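Local coordinates for protein Cfl (Pectobacterium brasiliense, PDB 7A9J) that belongs to the ATP-dependent AMP-binding enzyme family and, as a coronafacic acid ligase, probably activates carboxylic acids for amide synthesis, at residues T270-Q275 and N298-S303; P362-K367 and R381-T386. The protein carries 1 engineered substitution. All blocks are in the same frame, centred on the assembly; numbering follows the deposited sequence.

Contact 1 of 2, residues T270-Q275 and N298-S303; sequences TLKETQ and NSLDLS
Next to Leu300, the loop residue that packs on Leu271 and Lys272 of the helix, Asp301 OD1 accepts from the Ser303 backbone. Ser303 N reaches Asp301 OD1 at 3.0 Å on its anti side, about 30° out of the carboxylate plane, which makes an Asx turn. The Ser303 hydroxyl comes to the same oxygen on its syn side, at a separation short enough to be doubtful, so the sound grip is the backbone bond.

Leu300 carries the apolar part of the contact. Its CG stands anti to the backbone N (chi1 170°), carrying both methyls over to the helix: Leu300 CD1 lies 3.7 Å from Lys272 CG, and Leu300 CD2 lies 3.9 Å from Leu271 CD1. Lys272 runs extended along the loop, with its CE beside the Ser299 carbonyl. Its NZ passes close to CB of Asn298, a poorly ordered residue whose position is less certain, and makes a weak hydrogen bond to Asn296 just upstream.

Ile289 of helix 283-294 touches both Leu271 and Leu302, while Glu293 accepts from the Leu300 backbone N. The arrangement joins the C-terminal end of helix 267-274 to the loop leading into strand 306-311, on the outer side of the N-terminal domain of an adenylate-forming enzyme.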
ATOM      1  N   THR A 270      -4.629 -13.561  15.638  1.00 37.16           N
ATOM      2  CA  THR A 270      -3.210 -13.297  15.459  1.00 40.20           C
ATOM      3  C   THR A 270      -2.783 -12.017  16.161  1.00 48.29           C
ATOM      4  O   THR A 270      -1.701 -11.965  16.767  1.00 44.17           O
ATOM      5  CB  THR A 270      -2.913 -13.232  13.960  1.00 37.59           C
ATOM      6  OG1 THR A 270      -3.202 -14.543  13.413  1.00 40.70           O
ATOM      7  CG2 THR A 270      -1.441 -12.815  13.701  1.00 38.22           C
ATOM      8  N   LEU A 271      -3.605 -10.967  16.071  1.00 40.36           N
ATOM      9  CA  LEU A 271      -3.237  -9.687  16.673  1.00 37.71           C
ATOM     10  C   LEU A 271      -3.290  -9.758  18.194  1.00 41.38           C
ATOM     11  O   LEU A 271      -2.467  -9.127  18.874  1.00 40.27           O
ATOM     12  CB  LEU A 271      -4.141  -8.566  16.142  1.00 33.82           C
ATOM     13  CG  LEU A 271      -3.858  -8.082  14.720  1.00 33.63           C
ATOM     14  CD1 LEU A 271      -4.817  -6.978  14.332  1.00 34.30           C
ATOM     15  CD2 LEU A 271      -2.372  -7.559  14.671  1.00 34.40           C
ATOM     16  N   LYS A 272      -4.254 -10.494  18.748  1.00 44.38           N
ATOM     17  CA  LYS A 272      -4.254 -10.705  20.198  1.00 45.92           C
ATOM     18  C   LYS A 272      -2.987 -11.417  20.636  1.00 45.29           C
ATOM     19  O   LYS A 272      -2.445 -11.139  21.710  1.00 53.45           O
ATOM     20  CB  LYS A 272      -5.487 -11.497  20.637  1.00 52.97           C
ATOM     21  CG  LYS A 272      -6.794 -10.713  20.511  1.00 52.27           C
ATOM     22  CD  LYS A 272      -7.977 -11.582  20.963  1.00 63.94           C
ATOM     23  CE  LYS A 272      -9.285 -10.793  20.990  1.00 80.43           C
ATOM     24  NZ  LYS A 272     -10.463 -11.671  21.221  1.00 88.87           N
ATOM     25  N   GLU A 273      -2.486 -12.331  19.815  1.00 44.01           N
ATOM     26  CA  GLU A 273      -1.311 -13.073  20.261  1.00 50.75           C
ATOM     27  C   GLU A 273      -0.042 -12.262  20.065  1.00 48.78           C
ATOM     28  O   GLU A 273       0.858 -12.291  20.907  1.00 51.81           O
ATOM     29  CB  GLU A 273      -1.180 -14.389  19.511  1.00 47.39           C
ATOM     30  CG  GLU A 273       0.085 -15.135  19.864  1.00 69.99           C
ATOM     31  CD  GLU A 273       0.129 -16.516  19.242  1.00 98.98           C
ATOM     32  OE1 GLU A 273       0.949 -17.346  19.693  1.00104.51           O
ATOM     33  OE2 GLU A 273      -0.662 -16.768  18.302  1.00104.03           O
ATOM     34  N   THR A 274       0.062 -11.540  18.946  1.00 41.70           N
ATOM     35  CA  THR A 274       1.342 -10.954  18.608  1.00 42.13           C
ATOM     36  C   THR A 274       1.480  -9.506  19.042  1.00 40.02           C
ATOM     37  O   THR A 274       2.609  -9.048  19.221  1.00 41.00           O
ATOM     38  CB  THR A 274       1.585 -11.026  17.105  1.00 36.68           C
ATOM     39  OG1 THR A 274       0.511 -10.341  16.435  1.00 37.50           O
ATOM     40  CG2 THR A 274       1.689 -12.463  16.624  1.00 41.71           C
ATOM     41  N   GLN A 275       0.369  -8.802  19.242  1.00 37.10           N
ATOM     42  CA  GLN A 275       0.355  -7.442  19.767  1.00 38.87           C
ATOM     43  C   GLN A 275       1.384  -6.486  19.164  1.00 41.23           C
ATOM     44  O   GLN A 275       2.193  -5.902  19.889  1.00 38.41           O
ATOM     45  CB  GLN A 275       0.521  -7.495  21.281  1.00 43.01           C
ATOM     46  CG  GLN A 275      -0.622  -8.184  21.934  1.00 47.63           C
ATOM     47  CD  GLN A 275      -0.557  -8.054  23.433  1.00 68.28           C
ATOM     48  OE1 GLN A 275       0.318  -8.631  24.064  1.00 65.02           O
ATOM     49  NE2 GLN A 275      -1.468  -7.269  24.007  1.00 70.02           N
ATOM     50  N   ASN A 298     -13.767 -11.569  23.436  1.00123.97           N
ATOM     51  CA  ASN A 298     -12.675 -11.053  24.259  1.00123.61           C
ATOM     52  C   ASN A 298     -12.259  -9.652  23.844  1.00111.61           C
ATOM     53  O   ASN A 298     -11.594  -8.960  24.623  1.00116.80           O
ATOM     54  CB  ASN A 298     -11.465 -11.993  24.198  1.00119.67           C
ATOM     55  CG  ASN A 298     -11.719 -13.324  24.887  1.00125.53           C
ATOM     56  OD1 ASN A 298     -12.495 -13.403  25.839  1.00137.51           O
ATOM     57  ND2 ASN A 298     -11.059 -14.376  24.412  1.00118.97           N
ATOM     58  N   SER A 299     -12.645  -9.226  22.644  1.00 80.01           N
ATOM     59  CA  SER A 299     -12.424  -7.871  22.180  1.00 78.32           C
ATOM     60  C   SER A 299     -10.935  -7.606  22.012  1.00 78.56           C
ATOM     61  O   SER A 299     -10.123  -7.805  22.924  1.00 68.61           O
ATOM     62  CB  SER A 299     -13.065  -6.848  23.118  1.00 76.40           C
ATOM     63  OG  SER A 299     -14.367  -6.519  22.667  1.00 76.89           O
ATOM     64  N   LEU A 300     -10.574  -7.160  20.826  1.00 64.79           N
ATOM     65  CA  LEU A 300      -9.200  -6.813  20.534  1.00 56.33           C
ATOM     66  C   LEU A 300      -8.982  -5.349  20.902  1.00 47.86           C
ATOM     67  O   LEU A 300      -9.739  -4.471  20.467  1.00 55.56           O
ATOM     68  CB  LEU A 300      -8.921  -7.066  19.056  1.00 50.80           C
ATOM     69  CG  LEU A 300      -7.615  -6.551  18.484  1.00 51.61           C
ATOM     70  CD1 LEU A 300      -6.479  -7.333  19.075  1.00 50.74           C
ATOM     71  CD2 LEU A 300      -7.685  -6.729  16.986  1.00 46.50           C
ATOM     72  N   ASP A 301      -7.929  -5.095  21.673  1.00 50.82           N
ATOM     73  CA  ASP A 301      -7.570  -3.756  22.145  1.00 50.97           C
ATOM     74  C   ASP A 301      -6.504  -3.160  21.224  1.00 47.70           C
ATOM     75  O   ASP A 301      -5.309  -3.457  21.360  1.00 49.39           O
ATOM     76  CB  ASP A 301      -7.065  -3.827  23.583  1.00 60.01           C
ATOM     77  CG  ASP A 301      -6.685  -2.458  24.149  1.00 63.03           C
ATOM     78  OD1 ASP A 301      -6.917  -1.439  23.480  1.00 54.65           O
ATOM     79  OD2 ASP A 301      -6.140  -2.409  25.273  1.00 80.04           O
ATOM     80  N   LEU A 302      -6.941  -2.301  20.307  1.00 44.60           N
ATOM     81  CA  LEU A 302      -6.050  -1.568  19.419  1.00 41.33           C
ATOM     82  C   LEU A 302      -5.876  -0.118  19.847  1.00 43.70           C
ATOM     83  O   LEU A 302      -5.341   0.679  19.065  1.00 43.30           O
ATOM     84  CB  LEU A 302      -6.554  -1.602  17.971  1.00 38.26           C
ATOM     85  CG  LEU A 302      -6.624  -2.994  17.328  1.00 36.51           C
ATOM     86  CD1 LEU A 302      -6.998  -2.787  15.871  1.00 43.25           C
ATOM     87  CD2 LEU A 302      -5.234  -3.646  17.485  1.00 40.13           C
ATOM     88  N   SER A 303      -6.283   0.233  21.081  1.00 50.40           N
ATOM     89  CA  SER A 303      -6.275   1.641  21.493  1.00 51.75           C
ATOM     90  C   SER A 303      -4.861   2.223  21.551  1.00 54.98           C
ATOM     91  O   SER A 303      -4.679   3.414  21.268  1.00 60.23           O
ATOM     92  CB  SER A 303      -6.984   1.810  22.855  1.00 46.78           C
ATOM     93  OG  SER A 303      -6.358   1.019  23.846  1.00 50.12           O
TER

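Contact 2 of 2, residues P362-K367 and R381-T386; sequences PGVEIK and RSPAKT
The Glu365 carboxylate sits at the edge of the Arg381 guanidinium, its CD in the guanidinium plane, and the two flat groups are turned 37° from each other. Arg381 grips side-on. Arg381 NH2 gives a nearly straight bond of 2.8 Å to Glu365 OE1, which it meets on the syn side, and Arg381 NE reaches Glu365 OE2 at 2.9 Å from above the carboxylate plane. A bend at chi3 (61°) turns the arginine so that NE and NH2 both look at the glutamate. The third nitrogen, NH1, bonds to the backbone oxygen of Asp401, so the guanidinium is tied down beyond the salt bridge as well. Trp403 touches the side chains of both Glu365 and Arg381.

Beneath this bridge the same two residues form an antiparallel hydrogen-bonded pair. Glu365 N donates to Arg381 O at 2.9 Å, and Arg381 N returns a bond of 2.9 Å to Glu365 O.

One step along, Val364 CG2 rests on Pro383 CD at 3.6 Å, and Leu212 of helix 203-214 touches both residues. The proline ring also lies against the backbone ahead of Val364, Pro383 CG being 3.6 Å from Pro362 O. Past the pair, the chain 381-386 folds on itself: Ala384 N bonds to Ser382 OG in an ST turn, and Lys385 NZ reaches back to Ser382 O at 2.9 Å.

A cross-strand ion pair over a backbone-paired position thus marks the open end of a beta hairpin, strands 365-368 and 376-381, where the chain leaves the strand for 388-390.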
ATOM      1  N   PRO A 362       8.649  15.344   4.105  1.00 29.84           N
ATOM      2  CA  PRO A 362       9.806  16.231   3.863  1.00 33.28           C
ATOM      3  C   PRO A 362      10.380  16.071   2.462  1.00 28.38           C
ATOM      4  O   PRO A 362      10.507  14.961   1.942  1.00 33.80           O
ATOM      5  CB  PRO A 362      10.816  15.825   4.952  1.00 32.72           C
ATOM      6  CG  PRO A 362       9.962  15.243   6.055  1.00 32.86           C
ATOM      7  CD  PRO A 362       8.831  14.517   5.327  1.00 30.37           C
ATOM      8  N   GLY A 363      10.626  17.228   1.822  1.00 31.27           N
ATOM      9  CA  GLY A 363      11.146  17.276   0.470  1.00 37.62           C
ATOM     10  C   GLY A 363      10.105  17.107  -0.617  1.00 33.20           C
ATOM     11  O   GLY A 363      10.429  17.283  -1.794  1.00 34.69           O
ATOM     12  N   VAL A 364       8.891  16.692  -0.274  1.00 29.80           N
ATOM     13  CA  VAL A 364       7.850  16.516  -1.277  1.00 30.02           C
ATOM     14  C   VAL A 364       7.341  17.895  -1.707  1.00 32.06           C
ATOM     15  O   VAL A 364       7.095  18.780  -0.868  1.00 32.43           O
ATOM     16  CB  VAL A 364       6.713  15.634  -0.716  1.00 30.16           C
ATOM     17  CG1 VAL A 364       5.515  15.544  -1.681  1.00 28.91           C
ATOM     18  CG2 VAL A 364       7.238  14.207  -0.437  1.00 28.41           C
ATOM     19  N   GLU A 365       7.262  18.111  -3.021  1.00 31.27           N
ATOM     20  CA  GLU A 365       6.724  19.352  -3.571  1.00 34.19           C
ATOM     21  C   GLU A 365       5.360  19.083  -4.161  1.00 34.40           C
ATOM     22  O   GLU A 365       5.168  18.064  -4.822  1.00 35.30           O
ATOM     23  CB  GLU A 365       7.634  19.904  -4.675  1.00 36.47           C
ATOM     24  CG  GLU A 365       9.136  19.940  -4.313  1.00 44.93           C
ATOM     25  CD  GLU A 365       9.969  20.112  -5.570  1.00 45.24           C
ATOM     26  OE1 GLU A 365       9.969  21.251  -6.109  1.00 64.61           O
ATOM     27  OE2 GLU A 365      10.543  19.116  -6.058  1.00 57.39           O
ATOM     28  N   ILE A 366       4.416  20.007  -3.963  1.00 35.99           N
ATOM     29  CA  ILE A 366       3.114  19.786  -4.580  1.00 35.62           C
ATOM     30  C   ILE A 366       2.752  21.022  -5.357  1.00 40.66           C
ATOM     31  O   ILE A 366       3.239  22.123  -5.070  1.00 39.85           O
ATOM     32  CB  ILE A 366       1.989  19.438  -3.572  1.00 36.21           C
ATOM     33  CG1 ILE A 366       1.717  20.590  -2.625  1.00 39.21           C
ATOM     34  CG2 ILE A 366       2.302  18.113  -2.773  1.00 34.81           C
ATOM     35  CD1 ILE A 366       0.298  20.642  -2.279  1.00 51.50           C
ATOM     36  N   LYS A 367       1.927  20.821  -6.383  1.00 36.78           N
ATOM     37  CA  LYS A 367       1.307  21.913  -7.092  1.00 40.38           C
ATOM     38  C   LYS A 367      -0.158  21.556  -7.268  1.00 39.34           C
ATOM     39  O   LYS A 367      -0.507  20.396  -7.512  1.00 42.19           O
ATOM     40  CB  LYS A 367       2.002  22.175  -8.448  1.00 45.06           C
ATOM     41  CG  LYS A 367       1.185  22.950  -9.459  1.00 58.94           C
ATOM     42  CD  LYS A 367       2.065  23.455 -10.606  1.00 65.05           C
ATOM     43  CE  LYS A 367       3.013  22.354 -11.096  1.00 63.45           C
ATOM     44  NZ  LYS A 367       3.758  22.803 -12.313  1.00 72.13           N
ATOM     45  N   ARG A 381       5.848  16.241  -6.941  1.00 34.76           N
ATOM     46  CA  ARG A 381       7.218  15.853  -7.211  1.00 36.21           C
ATOM     47  C   ARG A 381       7.850  15.306  -5.924  1.00 33.77           C
ATOM     48  O   ARG A 381       7.740  15.924  -4.857  1.00 34.34           O
ATOM     49  CB  ARG A 381       8.002  17.047  -7.769  1.00 41.40           C
ATOM     50  CG  ARG A 381       9.340  16.679  -8.370  1.00 49.02           C
ATOM     51  CD  ARG A 381       9.683  17.754  -9.447  1.00 57.90           C
ATOM     52  NE  ARG A 381       9.772  19.081  -8.845  1.00 53.28           N
ATOM     53  CZ  ARG A 381       9.861  20.218  -9.531  1.00 63.64           C
ATOM     54  NH1 ARG A 381       9.876  20.189 -10.855  1.00 56.36           N
ATOM     55  NH2 ARG A 381       9.940  21.383  -8.885  1.00 60.23           N
ATOM     56  N   SER A 382       8.472  14.156  -6.027  1.00 34.11           N
ATOM     57  CA  SER A 382       8.968  13.462  -4.831  1.00 34.04           C
ATOM     58  C   SER A 382      10.493  13.580  -4.706  1.00 36.68           C
ATOM     59  O   SER A 382      11.190  13.671  -5.729  1.00 34.50           O
ATOM     60  CB  SER A 382       8.567  11.980  -4.882  1.00 30.36           C
ATOM     61  OG  SER A 382       9.292  11.250  -3.886  1.00 33.39           O
ATOM     62  N   PRO A 383      11.035  13.642  -3.477  1.00 33.39           N
ATOM     63  CA  PRO A 383      12.500  13.606  -3.327  1.00 36.53           C
ATOM     64  C   PRO A 383      13.082  12.250  -3.628  1.00 36.72           C
ATOM     65  O   PRO A 383      14.308  12.144  -3.816  1.00 35.94           O
ATOM     66  CB  PRO A 383      12.725  13.998  -1.859  1.00 36.05           C
ATOM     67  CG  PRO A 383      11.515  13.430  -1.153  1.00 34.25           C
ATOM     68  CD  PRO A 383      10.370  13.721  -2.164  1.00 30.89           C
ATOM     69  N   ALA A 384      12.258  11.204  -3.688  1.00 31.42           N
ATOM     70  CA  ALA A 384      12.725   9.896  -4.142  1.00 30.18           C
ATOM     71  C   ALA A 384      12.467   9.816  -5.640  1.00 37.48           C
ATOM     72  O   ALA A 384      11.356   9.521  -6.090  1.00 34.32           O
ATOM     73  CB  ALA A 384      12.062   8.772  -3.361  1.00 29.90           C
ATOM     74  N   LYS A 385      13.499  10.113  -6.405  1.00 31.33           N
ATOM     75  CA  LYS A 385      13.427  10.152  -7.859  1.00 35.78           C
ATOM     76  C   LYS A 385      13.707   8.780  -8.437  1.00 38.56           C
ATOM     77  O   LYS A 385      14.848   8.282  -8.367  1.00 35.49           O
ATOM     78  CB  LYS A 385      14.436  11.146  -8.412  1.00 38.67           C
ATOM     79  CG  LYS A 385      14.419  12.449  -7.722  1.00 52.68           C
ATOM     80  CD  LYS A 385      13.378  13.307  -8.327  1.00 47.92           C
ATOM     81  CE  LYS A 385      13.572  14.728  -7.844  1.00 49.82           C
ATOM     82  NZ  LYS A 385      12.208  15.279  -7.873  1.00 48.90           N
ATOM     83  N   THR A 386      12.694   8.191  -9.062  1.00 36.14           N
ATOM     84  CA  THR A 386      12.918   6.980  -9.836  1.00 33.47           C
ATOM     85  C   THR A 386      13.719   7.318 -11.094  1.00 37.84           C
ATOM     86  O   THR A 386      13.722   8.449 -11.581  1.00 42.33           O
ATOM     87  CB  THR A 386      11.590   6.313 -10.173  1.00 35.74           C
ATOM     88  OG1 THR A 386      10.778   7.247 -10.903  1.00 40.81           O
ATOM     89  CG2 THR A 386      10.865   5.945  -8.869  1.00 35.43           C
TER

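Overall arrangement
Coming from the N terminus, contact 1 is met first: helix 267-274 leads through strand 278-281 and helix 283-294 before the loop 298-303 returns to it, closing a loop of 22 residues. The chain then runs through strands 306-311 and 331-335, along which several residues of the bound indene carboxylic acid pocket lie. Contact 1 has closed before contact 2 opens, and the latter closes a shorter loop of 13 residues without helix; neither nests in or crosses the other. Their centres lie 36 Å apart on opposite sides of the chain's centre. Contact 1 ties helix to loop, while contact 2 joins the start of strand 365-368 to the end of strand 376-381 and the loop that follows. Both belong to the AMP-binding part of the enzyme.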